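Local structure of alkaline phosphatase D (Bacillus subtilis, 2YEQ) at residues A[445-449]-A[450-454]; A[428-431]-A[432-435]. The protein hydrolyses phosphate esters as a secreted phosphodiesterase and alkaline phosphatase, using an active site that contains iron and calcium. All coordinates share one frame; numbering follows the deposited sequence.

In the fold
Interactions 1 and 2 are each built round a type I beta turn, and interaction 2 comes first along the chain. In interaction 2 (428-435) a turn carries the chain from helix 423-429 into strand 433-437, and that strand is followed by strand 440-448, the first arm of the hairpin in interaction 1 (445-454). Their centres lie about 22 Å apart and their nearest atoms about 8 Å, so they do not touch. They also serve different sheets: 433-437 is an outermost strand of one mixed sheet, whereas the hairpin lies inside another. Phe435 reaches towards that second sheet, meeting Tyr456 and Phe475. Neither contact supplies a ligand to the iron and calcium of the active site.

Interaction 1 (A[445-449]-A[450-454]); sequences CTVTP and HQWKA. With PE5 (3,6,9,12,15,18,21,24-octaoxahexacosan-1-ol), chain H.
Thr446 and Lys453 pair through backbone hydrogen bonds, Thr446 N to Lys453 O at 2.8 Å and Lys453 N to Thr446 O at 2.9 Å, in a beta hairpin closed by a type I turn, Thr448 to Gln451. Thr448 N meets Gln451 O at 2.9 Å, whereas the return bond from Gln451 N to Thr448 O is longer, 3.3 Å, with the nitrogen well above the carbonyl plane. Thr448 O also accepts from Trp325 NE1. One water donates to Thr446 O and Gln451 O; a second accepts from His450 N and bonds Thr448 OG1. On the Thr446 face a polyether takes bonds from Gln451 NE2 (to O3, 2.6 Å) and from Lys453 NZ, whose chain bends at chi3 (60°) to reach O1 at 2.6 Å, with O5 a further acceptor. Gln451 OE1 is satisfied by Gln478.

On the other face Val447 CG2 sits 3.5 Å from the centroid of the Trp452 six-membered ring, a CH-pi contact, while Trp452 NE1 gives Cys445 SG a weak bond at the ring edge. Phe405 and Trp325 meet this indole. The hairpin lies between strand 117-122, whose backbone hydrogen-bonds Cys445 and Val447, and strand 470-477, which does the same for Trp452 and Ala454.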
# COMPACT_ATOMS: atom_id res chain seq x y z
N CYS A 445 -9.73 9.89 0.13
CA CYS A 445 -10.26 10.31 1.42
C CYS A 445 -10.18 11.84 1.57
O CYS A 445 -9.15 12.44 1.26
CB CYS A 445 -9.53 9.61 2.56
SG CYS A 445 -9.94 7.81 2.62
N THR A 446 -11.26 12.44 2.07
CA THR A 446 -11.30 13.87 2.39
C THR A 446 -11.66 14.03 3.84
O THR A 446 -12.69 13.56 4.29
CB THR A 446 -12.33 14.61 1.53
OG1 THR A 446 -12.06 14.35 0.14
CG2 THR A 446 -12.26 16.10 1.79
N VAL A 447 -10.77 14.64 4.59
CA VAL A 447 -10.88 14.66 6.02
C VAL A 447 -11.02 16.07 6.53
O VAL A 447 -10.23 16.94 6.17
CB VAL A 447 -9.62 14.05 6.66
CG1 VAL A 447 -9.76 14.00 8.21
CG2 VAL A 447 -9.35 12.65 6.05
N THR A 448 -12.00 16.28 7.40
CA THR A 448 -12.18 17.52 8.14
C THR A 448 -12.30 17.15 9.61
O THR A 448 -12.50 15.99 9.93
CB THR A 448 -13.48 18.26 7.65
OG1 THR A 448 -14.62 17.43 7.88
CG2 THR A 448 -13.39 18.55 6.15
N PRO A 449 -12.22 18.13 10.51
CA PRO A 449 -12.24 17.83 11.95
C PRO A 449 -13.41 16.98 12.44
O PRO A 449 -13.22 16.19 13.36
CB PRO A 449 -12.23 19.21 12.60
CG PRO A 449 -11.49 20.06 11.63
CD PRO A 449 -11.99 19.57 10.29
N HIS A 450 -14.59 17.12 11.84
CA HIS A 450 -15.77 16.42 12.33
C HIS A 450 -16.32 15.40 11.37
O HIS A 450 -17.34 14.76 11.65
CB HIS A 450 -16.86 17.44 12.71
CG HIS A 450 -16.40 18.44 13.72
ND1 HIS A 450 -15.75 18.08 14.88
CD2 HIS A 450 -16.42 19.79 13.71
CE1 HIS A 450 -15.41 19.16 15.55
NE2 HIS A 450 -15.81 20.22 14.87
N GLN A 451 -15.65 15.23 10.25
CA GLN A 451 -16.11 14.31 9.25
C GLN A 451 -15.00 13.66 8.41
O GLN A 451 -14.09 14.35 7.94
CB GLN A 451 -17.03 15.05 8.34
CG GLN A 451 -17.73 14.20 7.39
CD GLN A 451 -18.68 15.01 6.52
OE1 GLN A 451 -19.75 15.44 6.98
NE2 GLN A 451 -18.27 15.24 5.28
N TRP A 452 -15.13 12.36 8.17
CA TRP A 452 -14.24 11.62 7.27
C TRP A 452 -15.06 11.12 6.12
O TRP A 452 -16.03 10.40 6.32
CB TRP A 452 -13.62 10.42 7.99
CG TRP A 452 -12.53 9.72 7.20
CD1 TRP A 452 -12.67 9.02 6.05
CD2 TRP A 452 -11.14 9.71 7.51
NE1 TRP A 452 -11.43 8.56 5.61
CE2 TRP A 452 -10.48 8.96 6.52
CE3 TRP A 452 -10.39 10.27 8.54
CZ2 TRP A 452 -9.11 8.76 6.52
CZ3 TRP A 452 -9.00 10.05 8.55
CH2 TRP A 452 -8.38 9.31 7.54
N LYS A 453 -14.68 11.48 4.91
CA LYS A 453 -15.34 10.96 3.73
C LYS A 453 -14.38 10.09 2.91
O LYS A 453 -13.24 10.49 2.68
CB LYS A 453 -15.85 12.10 2.85
CG LYS A 453 -16.45 11.62 1.55
CD LYS A 453 -17.53 12.57 1.01
CE LYS A 453 -17.00 13.92 0.75
NZ LYS A 453 -17.96 14.78 -0.07
N ALA A 454 -14.88 8.94 2.48
CA ALA A 454 -14.17 8.02 1.61
C ALA A 454 -14.95 7.86 0.34
O ALA A 454 -16.12 7.47 0.37
CB ALA A 454 -14.01 6.64 2.31
C48 PE5 H . -15.26 14.58 -2.94
C50 PE5 H . -15.70 15.98 -2.55
O1 PE5 H . -15.97 16.01 -1.14
C1 PE5 H . -15.53 17.19 -0.46
C2 PE5 H . -15.53 16.98 1.06
O2 PE5 H . -16.77 17.42 1.63
C3 PE5 H . -17.13 16.88 2.91
C4 PE5 H . -18.59 17.23 3.18
O3 PE5 H . -19.45 16.08 3.11
C5 PE5 H . -20.35 16.16 2.00
C6 PE5 H . -21.28 14.98 1.88
O4 PE5 H . -21.70 14.86 0.51
C7 PE5 H . -20.95 13.90 -0.22
C8 PE5 H . -21.13 13.99 -1.71
O5 PE5 H . -19.92 13.58 -2.36
C9 PE5 H . -20.02 12.22 -2.80
O HOH W 1 -14.75 15.32 5.09
O HOH W 2 -15.54 19.40 10.19

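Interaction 2 (A[428-431]-A[432-435]). With EDO (1,2-ethanediol), chain B; EDO (1,2-ethanediol), chain T.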
# COMPACT_ATOMS: atom_id res chain seq x y z
N LYS A 428 -24.81 -10.50 4.96
CA LYS A 428 -25.80 -11.03 5.90
C LYS A 428 -25.13 -11.45 7.21
O LYS A 428 -25.58 -11.09 8.29
CB LYS A 428 -26.52 -12.25 5.30
CG LYS A 428 -28.02 -12.32 5.55
CD LYS A 428 -28.61 -13.60 4.89
CE LYS A 428 -30.03 -13.39 4.34
NZ LYS A 428 -30.90 -14.60 4.51
N GLU A 429 -24.02 -12.17 7.10
CA GLU A 429 -23.37 -12.76 8.26
C GLU A 429 -22.56 -11.73 9.03
O GLU A 429 -22.23 -11.93 10.20
CB GLU A 429 -22.49 -13.94 7.79
CG GLU A 429 -21.93 -14.78 8.90
CD GLU A 429 -23.00 -15.36 9.83
OE1 GLU A 429 -23.98 -15.92 9.30
OE2 GLU A 429 -22.82 -15.23 11.07
N ASN A 430 -22.26 -10.61 8.38
CA ASN A 430 -21.37 -9.59 8.94
C ASN A 430 -22.00 -8.19 8.85
O ASN A 430 -21.56 -7.38 8.03
CB ASN A 430 -20.00 -9.61 8.20
CG ASN A 430 -19.29 -10.95 8.33
OD1 ASN A 430 -18.66 -11.21 9.36
ND2 ASN A 430 -19.44 -11.82 7.34
N PRO A 431 -23.01 -7.92 9.68
CA PRO A 431 -23.85 -6.71 9.51
C PRO A 431 -23.11 -5.39 9.78
O PRO A 431 -23.62 -4.33 9.46
CB PRO A 431 -24.98 -6.91 10.54
CG PRO A 431 -24.44 -7.92 11.52
CD PRO A 431 -23.61 -8.84 10.67
N HIS A 432 -21.94 -5.44 10.39
CA HIS A 432 -21.10 -4.26 10.50
C HIS A 432 -20.53 -3.80 9.13
O HIS A 432 -20.09 -2.66 9.00
CB HIS A 432 -19.94 -4.49 11.47
CG HIS A 432 -19.07 -5.65 11.10
ND1 HIS A 432 -19.45 -6.95 11.31
CD2 HIS A 432 -17.87 -5.69 10.48
CE1 HIS A 432 -18.51 -7.76 10.84
NE2 HIS A 432 -17.53 -7.02 10.34
N ILE A 433 -20.57 -4.67 8.13
CA ILE A 433 -20.03 -4.38 6.82
C ILE A 433 -21.10 -3.64 5.98
O ILE A 433 -22.18 -4.16 5.72
CB ILE A 433 -19.55 -5.66 6.07
CG1 ILE A 433 -18.45 -6.40 6.86
CG2 ILE A 433 -18.99 -5.28 4.70
CD1 ILE A 433 -17.77 -7.59 6.13
N GLN A 434 -20.73 -2.46 5.51
CA GLN A 434 -21.67 -1.55 4.87
C GLN A 434 -21.54 -1.49 3.35
O GLN A 434 -22.39 -0.89 2.69
CB GLN A 434 -21.44 -0.14 5.42
CG GLN A 434 -21.59 -0.02 6.92
CD GLN A 434 -22.96 -0.48 7.36
OE1 GLN A 434 -23.97 0.02 6.85
NE2 GLN A 434 -23.01 -1.46 8.27
N PHE A 435 -20.49 -2.11 2.79
CA PHE A 435 -20.19 -1.93 1.37
C PHE A 435 -19.33 -3.06 0.81
O PHE A 435 -18.43 -3.50 1.49
CB PHE A 435 -19.46 -0.60 1.20
CG PHE A 435 -19.10 -0.26 -0.24
CD1 PHE A 435 -20.08 -0.12 -1.20
CD2 PHE A 435 -17.78 -0.04 -0.60
CE1 PHE A 435 -19.75 0.22 -2.50
CE2 PHE A 435 -17.44 0.29 -1.92
CZ PHE A 435 -18.40 0.42 -2.86
C1 EDO B . -21.20 -7.98 14.46
O1 EDO B . -21.13 -8.83 13.30
C2 EDO B . -20.93 -6.50 14.19
O2 EDO B . -19.68 -5.99 14.72
C1 EDO T . -23.33 -12.41 13.23
O1 EDO T . -24.44 -12.55 12.34
C2 EDO T . -23.34 -11.07 13.96
O2 EDO T . -22.14 -10.92 14.72
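His432 holds its CG between its own backbone N and carbonyl carbon (chi1 58°), a rotation that swings the imidazole back along the chain to Asn430. Asn430 instead sets CG anti to its carbonyl carbon (chi1 -61°), and the two side chains run next to each other in the same direction. His432 CE1 comes within 3.6 Å of Asn430 CB, and the amide and ring planes stand perpendicular. The carbonyl oxygen of Asn430 lies over one face of the imidazole, 3.9 Å above its plane and shifted toward the rim.

That same oxygen closes the type I beta turn from Asn430 to Ile433, accepting from Ile433 N at 2.9 Å and 161°. Ile433 packs beside the bond, its CD1 3.7 Å from Asn430 CB. Gln434 curls back on the chain and gives His432 O a weak hydrogen bond from NE2.

The polar ends find partners beyond the turn. His432 NE2 bonds Lys336 O, while ND1 shares a hydrogen bond of 3.2 Å with O1 of an ethanediol, probably from the crystallisation liquor. Asn430 gives its ND2 to Ile426 O and Asn338 O and receives Lys336 NZ at OD1. With both ends of the amide held, its rotation is fixed, and the bond to Ile426 ties the turn to the helix that precedes it.

Asn430 is where the chain leaves helix 423-429, and the turn delivers it into strand 433-437, an outermost strand of its sheet. That strand runs antiparallel to strand 384-390; just ahead of it His432 already hydrogen-bonds Asn388 through the backbone, and Gln434 and Phe435 form a classic beta bulge opposite Ala386.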